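Local coordinates for regulatory protein SdiA (Escherichia coli, PDB 4LFU), which acts as a LuxR-type quorum-sensing receptor and transcription factor, sensing acyl-homoserine lactone autoinducers of other bacteria and activating transcription of the ftsQAZ cell-division genes, at residues Y39-R47 with A58-W67. Sequence-based numbering, arbitrary orientation.
Sequences YDYYSLCVR and AFYTNYPEAW
Leu44 and Tyr60 form a hydrogen-bonded pair in the antiparallel beta hairpin at one edge of the autoinducer-binding domain's sheet. Their reciprocal bonds, Leu44 N to Tyr60 O at 2.7 Å and Tyr60 N to Leu44 O at 2.8 Å, recur two residues on between Val46 and Ala58. The axes of strands 41-47 and 58-61 come within 4.6 Å, with N-to-C directions 167° apart, as expected of antiparallel neighbours. Cys45 and Phe59, a non-hydrogen-bonded pair, meet on the other face through SG and CB, 3.9 Å apart.

Beyond Thr61 the pairing frays: the bond from Asn62 N to Tyr42 O, at 3.4 Å, is weak, and aromatic side chains take over. With CG anti to its carbonyl carbon (chi1 -57°), Tyr41 sets its ring against Tyr63. Tyr63 CD2 lies over one face of the Tyr41 ring, offset toward the rim, and planes 29° apart with centroids at 5.0 Å indicate slid rings with little overlap. Pro64 CD reaches Tyr41 CE1 at 3.7 Å, and Trp67 adds an oblique ring contact. Tyr42 OH lies in plane at the Tyr60 ring edge, 3.6 Å from Tyr60 CD2.

Strand 57-61 is outermost within the chain, while strand 41-47 also pairs with strand 130-137, where Ser136 hydrogen-bonds Tyr63 OH. Helix 147-167 packs on Leu44 and Val46; Val68 and Gln72 of helix 65-73 touch Phe59 on the other face.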
ATOM      1  N   TYR A  39      17.044 -13.498  18.421  1.00 36.52           N
ATOM      2  CA  TYR A  39      16.443 -14.441  17.490  1.00 34.61           C
ATOM      3  C   TYR A  39      17.546 -15.154  16.754  1.00 33.97           C
ATOM      4  O   TYR A  39      18.629 -14.610  16.602  1.00 34.35           O
ATOM      5  CB  TYR A  39      15.492 -13.733  16.520  1.00 33.37           C
ATOM      6  CG  TYR A  39      14.183 -13.382  17.174  1.00 31.81           C
ATOM      7  CD1 TYR A  39      13.223 -14.365  17.448  1.00 29.01           C
ATOM      8  CD2 TYR A  39      13.903 -12.066  17.547  1.00 30.53           C
ATOM      9  CE1 TYR A  39      12.022 -14.036  18.063  1.00 27.42           C
ATOM     10  CE2 TYR A  39      12.711 -11.737  18.173  1.00 28.56           C
ATOM     11  CZ  TYR A  39      11.775 -12.712  18.417  1.00 29.96           C
ATOM     12  OH  TYR A  39      10.590 -12.347  19.029  1.00 31.99           O
ATOM     13  N   ASP A  40      17.270 -16.377  16.318  1.00 33.19           N
ATOM     14  CA  ASP A  40      18.251 -17.212  15.633  1.00 32.56           C
ATOM     15  C   ASP A  40      18.184 -16.989  14.138  1.00 31.60           C
ATOM     16  O   ASP A  40      19.209 -16.936  13.455  1.00 31.37           O
ATOM     17  CB  ASP A  40      17.987 -18.689  15.944  1.00 32.98           C
ATOM     18  CG  ASP A  40      18.206 -19.014  17.399  1.00 34.62           C
ATOM     19  OD1 ASP A  40      19.182 -18.508  17.989  1.00 36.59           O
ATOM     20  OD2 ASP A  40      17.401 -19.762  17.967  1.00 37.34           O
ATOM     21  N   TYR A  41      16.969 -16.852  13.626  1.00 30.13           N
ATOM     22  CA  TYR A  41      16.790 -16.770  12.198  1.00 29.77           C
ATOM     23  C   TYR A  41      15.897 -15.612  11.775  1.00 28.87           C
ATOM     24  O   TYR A  41      15.092 -15.133  12.544  1.00 28.25           O
ATOM     25  CB  TYR A  41      16.211 -18.077  11.670  1.00 30.45           C
ATOM     26  CG  TYR A  41      17.016 -19.328  11.982  1.00 31.39           C
ATOM     27  CD1 TYR A  41      18.171 -19.632  11.272  1.00 32.94           C
ATOM     28  CD2 TYR A  41      16.596 -20.221  12.961  1.00 31.77           C
ATOM     29  CE1 TYR A  41      18.904 -20.797  11.537  1.00 34.34           C
ATOM     30  CE2 TYR A  41      17.330 -21.385  13.247  1.00 33.17           C
ATOM     31  CZ  TYR A  41      18.464 -21.666  12.522  1.00 33.00           C
ATOM     32  OH  TYR A  41      19.165 -22.804  12.782  1.00 34.52           O
ATOM     33  N   TYR A  42      16.055 -15.191  10.529  1.00 28.98           N
ATOM     34  CA  TYR A  42      15.136 -14.265   9.876  1.00 28.95           C
ATOM     35  C   TYR A  42      14.828 -14.843   8.501  1.00 29.16           C
ATOM     36  O   TYR A  42      15.569 -15.691   7.988  1.00 28.77           O
ATOM     37  CB  TYR A  42      15.772 -12.880   9.721  1.00 28.93           C
ATOM     38  CG  TYR A  42      16.818 -12.827   8.615  1.00 28.99           C
ATOM     39  CD1 TYR A  42      18.137 -13.197   8.873  1.00 29.26           C
ATOM     40  CD2 TYR A  42      16.484 -12.413   7.309  1.00 28.29           C
ATOM     41  CE1 TYR A  42      19.085 -13.191   7.890  1.00 27.39           C
ATOM     42  CE2 TYR A  42      17.447 -12.385   6.299  1.00 27.33           C
ATOM     43  CZ  TYR A  42      18.747 -12.776   6.612  1.00 29.39           C
ATOM     44  OH  TYR A  42      19.752 -12.782   5.665  1.00 30.92           O
ATOM     45  N   SER A  43      13.712 -14.408   7.931  1.00 28.92           N
ATOM     46  CA  SER A  43      13.428 -14.607   6.534  1.00 29.56           C
ATOM     47  C   SER A  43      12.727 -13.352   5.998  1.00 29.43           C
ATOM     48  O   SER A  43      11.887 -12.774   6.662  1.00 28.97           O
ATOM     49  CB  SER A  43      12.589 -15.870   6.308  1.00 29.80           C
ATOM     50  OG  SER A  43      11.284 -15.741   6.834  1.00 31.65           O
ATOM     51  N   LEU A  44      13.092 -12.928   4.796  1.00 29.46           N
ATOM     52  CA  LEU A  44      12.440 -11.795   4.173  1.00 29.77           C
ATOM     53  C   LEU A  44      11.786 -12.350   2.910  1.00 29.26           C
ATOM     54  O   LEU A  44      12.499 -12.821   2.022  1.00 28.96           O
ATOM     55  CB  LEU A  44      13.486 -10.717   3.856  1.00 29.72           C
ATOM     56  CG  LEU A  44      13.215  -9.216   4.083  1.00 32.67           C
ATOM     57  CD1 LEU A  44      13.843  -8.367   2.907  1.00 31.41           C
ATOM     58  CD2 LEU A  44      11.736  -8.832   4.295  1.00 29.84           C
ATOM     59  N   CYS A  45      10.444 -12.364   2.885  1.00 29.24           N
ATOM     60  CA  CYS A  45       9.617 -12.886   1.765  1.00 29.58           C
ATOM     61  C   CYS A  45       8.734 -11.803   1.178  1.00 28.03           C
ATOM     62  O   CYS A  45       8.118 -11.035   1.905  1.00 26.91           O
ATOM     63  CB  CYS A  45       8.667 -14.002   2.207  1.00 29.54           C
ATOM     64  SG  CYS A  45       9.460 -15.403   2.979  1.00 38.47           S
ATOM     65  N   VAL A  46       8.643 -11.796  -0.148  1.00 27.29           N
ATOM     66  CA  VAL A  46       7.910 -10.773  -0.877  1.00 26.47           C
ATOM     67  C   VAL A  46       6.963 -11.470  -1.827  1.00 26.10           C
ATOM     68  O   VAL A  46       7.427 -12.158  -2.740  1.00 25.45           O
ATOM     69  CB  VAL A  46       8.905  -9.806  -1.639  1.00 26.47           C
ATOM     70  CG1 VAL A  46       8.160  -8.737  -2.402  1.00 25.08           C
ATOM     71  CG2 VAL A  46       9.894  -9.157  -0.652  1.00 25.70           C
ATOM     72  N   ARG A  47       5.658 -11.322  -1.582  1.00 25.42           N
ATOM     73  CA  ARG A  47       4.611 -11.766  -2.501  1.00 27.19           C
ATOM     74  C   ARG A  47       4.344 -10.632  -3.498  1.00 26.29           C
ATOM     75  O   ARG A  47       3.796  -9.588  -3.144  1.00 24.11           O
ATOM     76  CB  ARG A  47       3.266 -12.163  -1.780  1.00 27.28           C
ATOM     77  CG  ARG A  47       3.383 -12.786  -0.353  1.00 31.13           C
ATOM     78  CD  ARG A  47       2.060 -13.486   0.190  1.00 31.04           C
ATOM     79  NE  ARG A  47       1.816 -14.707  -0.585  1.00 39.15           N
ATOM     80  CZ  ARG A  47       1.395 -15.880  -0.113  1.00 41.28           C
ATOM     81  NH1 ARG A  47       1.127 -16.056   1.177  1.00 43.93           N
ATOM     82  NH2 ARG A  47       1.241 -16.895  -0.960  1.00 43.57           N
ATOM     83  N   ALA A  58       9.343 -14.175  -3.596  1.00 28.56           N
ATOM     84  CA  ALA A  58      10.781 -14.145  -3.596  1.00 27.27           C
ATOM     85  C   ALA A  58      11.218 -13.989  -2.152  1.00 26.91           C
ATOM     86  O   ALA A  58      10.532 -13.354  -1.362  1.00 26.32           O
ATOM     87  CB  ALA A  58      11.283 -13.022  -4.468  1.00 27.38           C
ATOM     88  N   PHE A  59      12.331 -14.614  -1.791  1.00 26.43           N
ATOM     89  CA  PHE A  59      12.762 -14.638  -0.392  1.00 26.61           C
ATOM     90  C   PHE A  59      14.277 -14.540  -0.192  1.00 26.57           C
ATOM     91  O   PHE A  59      15.057 -14.747  -1.107  1.00 25.21           O
ATOM     92  CB  PHE A  59      12.231 -15.894   0.314  1.00 26.55           C
ATOM     93  CG  PHE A  59      12.823 -17.168  -0.204  1.00 27.59           C
ATOM     94  CD1 PHE A  59      12.330 -17.757  -1.363  1.00 26.98           C
ATOM     95  CD2 PHE A  59      13.864 -17.792   0.480  1.00 28.56           C
ATOM     96  CE1 PHE A  59      12.884 -18.931  -1.839  1.00 30.07           C
ATOM     97  CE2 PHE A  59      14.415 -18.985   0.017  1.00 28.54           C
ATOM     98  CZ  PHE A  59      13.933 -19.556  -1.132  1.00 27.99           C
ATOM     99  N   TYR A  60      14.663 -14.214   1.035  1.00 27.20           N
ATOM    100  CA  TYR A  60      16.040 -14.321   1.468  1.00 27.32           C
ATOM    101  C   TYR A  60      16.062 -14.617   2.944  1.00 26.72           C
ATOM    102  O   TYR A  60      15.425 -13.930   3.757  1.00 25.53           O
ATOM    103  CB  TYR A  60      16.815 -13.032   1.190  1.00 28.64           C
ATOM    104  CG  TYR A  60      18.305 -13.254   1.067  1.00 29.39           C
ATOM    105  CD1 TYR A  60      18.888 -13.528  -0.178  1.00 30.50           C
ATOM    106  CD2 TYR A  60      19.129 -13.196   2.184  1.00 30.38           C
ATOM    107  CE1 TYR A  60      20.246 -13.730  -0.297  1.00 31.49           C
ATOM    108  CE2 TYR A  60      20.497 -13.393   2.078  1.00 30.53           C
ATOM    109  CZ  TYR A  60      21.048 -13.658   0.843  1.00 31.44           C
ATOM    110  OH  TYR A  60      22.410 -13.868   0.737  1.00 31.50           O
ATOM    111  N   THR A  61      16.825 -15.639   3.303  1.00 26.56           N
ATOM    112  CA  THR A  61      16.766 -16.152   4.650  1.00 26.90           C
ATOM    113  C   THR A  61      18.143 -16.636   5.083  1.00 26.74           C
ATOM    114  O   THR A  61      19.002 -16.900   4.226  1.00 26.04           O
ATOM    115  CB  THR A  61      15.654 -17.259   4.750  1.00 27.06           C
ATOM    116  OG1 THR A  61      15.457 -17.614   6.119  1.00 30.05           O
ATOM    117  CG2 THR A  61      16.016 -18.488   3.971  1.00 27.38           C
ATOM    118  N   ASN A  62      18.372 -16.728   6.397  1.00 26.55           N
ATOM    119  CA  ASN A  62      19.538 -17.484   6.896  1.00 26.80           C
ATOM    120  C   ASN A  62      19.187 -18.864   7.503  1.00 26.69           C
ATOM    121  O   ASN A  62      20.007 -19.483   8.172  1.00 26.71           O
ATOM    122  CB  ASN A  62      20.387 -16.661   7.864  1.00 26.52           C
ATOM    123  CG  ASN A  62      19.666 -16.354   9.160  1.00 26.84           C
ATOM    124  OD1 ASN A  62      20.277 -15.906  10.128  1.00 29.59           O
ATOM    125  ND2 ASN A  62      18.373 -16.576   9.185  1.00 25.70           N
ATOM    126  N   TYR A  63      17.968 -19.331   7.261  1.00 26.93           N
ATOM    127  CA  TYR A  63      17.594 -20.696   7.595  1.00 27.04           C
ATOM    128  C   TYR A  63      18.500 -21.685   6.873  1.00 27.60           C
ATOM    129  O   TYR A  63      18.923 -21.430   5.721  1.00 26.72           O
ATOM    130  CB  TYR A  63      16.167 -20.982   7.178  1.00 27.10           C
ATOM    131  CG  TYR A  63      15.092 -20.462   8.108  1.00 26.89           C
ATOM    132  CD1 TYR A  63      14.108 -19.590   7.634  1.00 27.15           C
ATOM    133  CD2 TYR A  63      15.032 -20.862   9.441  1.00 25.45           C
ATOM    134  CE1 TYR A  63      13.092 -19.123   8.468  1.00 26.41           C
ATOM    135  CE2 TYR A  63      14.033 -20.411  10.277  1.00 25.59           C
ATOM    136  CZ  TYR A  63      13.068 -19.525   9.783  1.00 26.72           C
ATOM    137  OH  TYR A  63      12.076 -19.052  10.603  1.00 27.46           O
ATOM    138  N   PRO A  64      18.799 -22.829   7.529  1.00 28.14           N
ATOM    139  CA  PRO A  64      19.636 -23.816   6.827  1.00 28.54           C
ATOM    140  C   PRO A  64      18.986 -24.171   5.486  1.00 28.95           C
ATOM    141  O   PRO A  64      17.746 -24.208   5.373  1.00 28.00           O
ATOM    142  CB  PRO A  64      19.649 -25.018   7.777  1.00 28.31           C
ATOM    143  CG  PRO A  64      19.371 -24.434   9.141  1.00 29.10           C
ATOM    144  CD  PRO A  64      18.405 -23.279   8.876  1.00 28.01           C
ATOM    145  N   GLU A  65      19.820 -24.381   4.476  1.00 30.15           N
ATOM    146  CA  GLU A  65      19.354 -24.801   3.151  1.00 32.38           C
ATOM    147  C   GLU A  65      18.443 -26.029   3.135  1.00 31.16           C
ATOM    148  O   GLU A  65      17.541 -26.109   2.318  1.00 32.49           O
ATOM    149  CB  GLU A  65      20.530 -25.010   2.186  1.00 31.77           C
ATOM    150  CG  GLU A  65      20.084 -24.868   0.717  1.00 36.11           C
ATOM    151  CD  GLU A  65      21.192 -25.147  -0.298  1.00 36.91           C
ATOM    152  OE1 GLU A  65      22.382 -24.891   0.016  1.00 41.96           O
ATOM    153  OE2 GLU A  65      20.862 -25.636  -1.412  1.00 42.53           O
ATOM    154  N   ALA A  66      18.669 -26.992   4.024  1.00 30.73           N
ATOM    155  CA  ALA A  66      17.833 -28.209   4.044  1.00 29.29           C
ATOM    156  C   ALA A  66      16.383 -27.946   4.443  1.00 28.39           C
ATOM    157  O   ALA A  66      15.464 -28.619   3.949  1.00 27.77           O
ATOM    158  CB  ALA A  66      18.453 -29.278   4.933  1.00 29.11           C
ATOM    159  N   TRP A  67      16.186 -26.974   5.340  1.00 28.11           N
ATOM    160  CA  TRP A  67      14.849 -26.537   5.793  1.00 27.93           C
ATOM    161  C   TRP A  67      14.057 -25.829   4.696  1.00 27.51           C
ATOM    162  O   TRP A  67      12.871 -26.078   4.510  1.00 27.74           O
ATOM    163  CB  TRP A  67      14.966 -25.578   6.985  1.00 28.24           C
ATOM    164  CG  TRP A  67      15.604 -26.145   8.217  1.00 29.72           C
ATOM    165  CD1 TRP A  67      16.395 -27.266   8.311  1.00 29.76           C
ATOM    166  CD2 TRP A  67      15.543 -25.584   9.537  1.00 30.40           C
ATOM    167  NE1 TRP A  67      16.817 -27.437   9.611  1.00 31.02           N
ATOM    168  CE2 TRP A  67      16.310 -26.421  10.384  1.00 30.71           C
ATOM    169  CE3 TRP A  67      14.909 -24.453  10.086  1.00 30.76           C
ATOM    170  CZ2 TRP A  67      16.470 -26.162  11.761  1.00 29.38           C
ATOM    171  CZ3 TRP A  67      15.049 -24.205  11.460  1.00 31.25           C
ATOM    172  CH2 TRP A  67      15.824 -25.067  12.285  1.00 30.35           C
TER